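PDB 6FUC: aminoglycoside phosphotransferase from Streptomyces rimosus, which probably transfers phosphate from ATP to the 3''-hydroxyl of streptomycin and so inactivates the antibiotic. Local coordinates for residues T183-G188 and G211-A216. Residues are numbered along the deposited sequence; the frame is centred on the assembly and turned at random.
Sequences TVVCHG and GRLGRA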
# COMPACT_ATOMS: atom_id res chain seq x y z
N THR A 183 9.63 -10.42 11.60
CA THR A 183 8.43 -10.33 10.80
C THR A 183 7.32 -9.63 11.57
O THR A 183 7.17 -9.83 12.78
CB THR A 183 7.97 -11.78 10.43
OG1 THR A 183 8.86 -12.36 9.51
CG2 THR A 183 6.56 -11.90 9.83
N VAL A 184 6.54 -8.86 10.83
CA VAL A 184 5.35 -8.20 11.34
C VAL A 184 4.24 -8.37 10.32
O VAL A 184 4.48 -8.78 9.18
CB VAL A 184 5.59 -6.70 11.62
CG1 VAL A 184 6.71 -6.47 12.60
CG2 VAL A 184 5.85 -5.95 10.34
N VAL A 185 3.00 -8.02 10.72
CA VAL A 185 1.92 -7.85 9.75
C VAL A 185 2.04 -6.47 9.14
O VAL A 185 1.83 -5.46 9.79
CB VAL A 185 0.54 -8.03 10.38
CG1 VAL A 185 -0.53 -7.82 9.34
CG2 VAL A 185 0.42 -9.40 11.07
N CYS A 186 2.51 -6.43 7.88
CA CYS A 186 2.66 -5.21 7.15
C CYS A 186 1.33 -4.79 6.45
O CYS A 186 0.56 -5.62 6.01
CB CYS A 186 3.72 -5.33 6.05
SG CYS A 186 5.40 -5.23 6.63
N HIS A 187 1.16 -3.48 6.35
CA HIS A 187 0.12 -2.93 5.47
C HIS A 187 0.29 -3.42 4.04
O HIS A 187 -0.69 -3.76 3.37
CB HIS A 187 0.24 -1.39 5.54
CG HIS A 187 -0.65 -0.71 4.58
ND1 HIS A 187 -0.36 -0.62 3.25
CD2 HIS A 187 -1.85 -0.12 4.78
CE1 HIS A 187 -1.39 -0.02 2.66
NE2 HIS A 187 -2.29 0.33 3.58
N GLY A 188 1.54 -3.40 3.59
CA GLY A 188 1.90 -3.97 2.31
C GLY A 188 2.14 -2.98 1.21
O GLY A 188 2.77 -3.35 0.22
N GLY A 211 -4.62 -4.34 -0.22
CA GLY A 211 -4.53 -5.53 -1.02
C GLY A 211 -3.27 -6.36 -0.90
O GLY A 211 -3.26 -7.51 -1.31
N ARG A 212 -2.19 -5.79 -0.32
CA ARG A 212 -0.94 -6.50 -0.06
C ARG A 212 -0.71 -6.78 1.41
O ARG A 212 0.41 -7.18 1.76
CB ARG A 212 0.24 -5.76 -0.71
CG ARG A 212 0.21 -5.84 -2.19
CD ARG A 212 1.41 -5.10 -2.81
NE ARG A 212 1.48 -5.36 -4.22
CZ ARG A 212 2.60 -5.22 -4.92
NH1 ARG A 212 3.69 -4.78 -4.37
NH2 ARG A 212 2.60 -5.53 -6.21
N LEU A 213 -1.68 -6.59 2.26
CA LEU A 213 -1.50 -6.80 3.71
C LEU A 213 -0.97 -8.22 3.94
O LEU A 213 -1.41 -9.19 3.33
CB LEU A 213 -2.84 -6.60 4.37
CG LEU A 213 -2.89 -6.85 5.86
CD1 LEU A 213 -3.59 -5.79 6.67
CD2 LEU A 213 -3.16 -8.18 6.24
N GLY A 214 -0.03 -8.34 4.89
CA GLY A 214 0.42 -9.67 5.28
C GLY A 214 1.75 -9.63 5.93
O GLY A 214 2.43 -8.59 5.96
N ARG A 215 2.21 -10.80 6.40
CA ARG A 215 3.52 -10.93 6.98
C ARG A 215 4.59 -10.43 6.03
O ARG A 215 4.62 -10.81 4.85
CB ARG A 215 3.84 -12.40 7.25
CG ARG A 215 3.12 -12.98 8.44
CD ARG A 215 3.73 -14.28 8.91
NE ARG A 215 3.58 -15.41 8.02
CZ ARG A 215 2.52 -16.22 8.05
NH1 ARG A 215 1.52 -15.94 8.87
NH2 ARG A 215 2.46 -17.28 7.27
N ALA A 216 5.58 -9.70 6.58
CA ALA A 216 6.76 -9.30 5.89
C ALA A 216 7.70 -8.63 6.89
O ALA A 216 7.34 -8.37 8.04
CB ALA A 216 6.47 -8.36 4.72
O HOH W 1 -1.62 -3.21 0.81
O HOH W 2 3.89 -2.87 -2.21
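T183 CG2 packs 3.8 Å from R215 CB on one face of a short antiparallel ribbon, from which V185 also projects; V184, C186 and A216 lie on the other. R215 and T183 cross obliquely, as do V185 and L213, and the R215 guanidinium goes on to a salt bridge with E130. The flat peptide groups at the facing edges are joined by four backbone bonds, in the hydrogen-bonded pairs V184/A216 and C186/G214. Their geometry differs: G214 N lies in the carbonyl plane of C186 O, whereas C186 N sits above the plane of G214 O, 49° out of it, at 2.9 Å. V184 O takes A216 N and also a CA-H...O contact from R215 CA at 3.2 Å. With SG anti to its carbonyl carbon (chi1 -78°), C186 lays its sulfur 3.8 Å from A216 CB.

Beyond the strands, two waters join direct CA-H...O contacts. One donates to H187 O (2.8 Å) and accepts from R212 N; the second donates to G188 O and accepts from R212 NH1, which also bonds T270. R212 CB lies 3.6 Å from G188 O. The HGD sequence beginning at H187 matches the catalytic-loop motif of this kinase-like family. Backbone bonds, both waters and the D221 carboxylate, which receives the N-H of H187 and G188, take up polar groups of this buried turn and probably keep it in place.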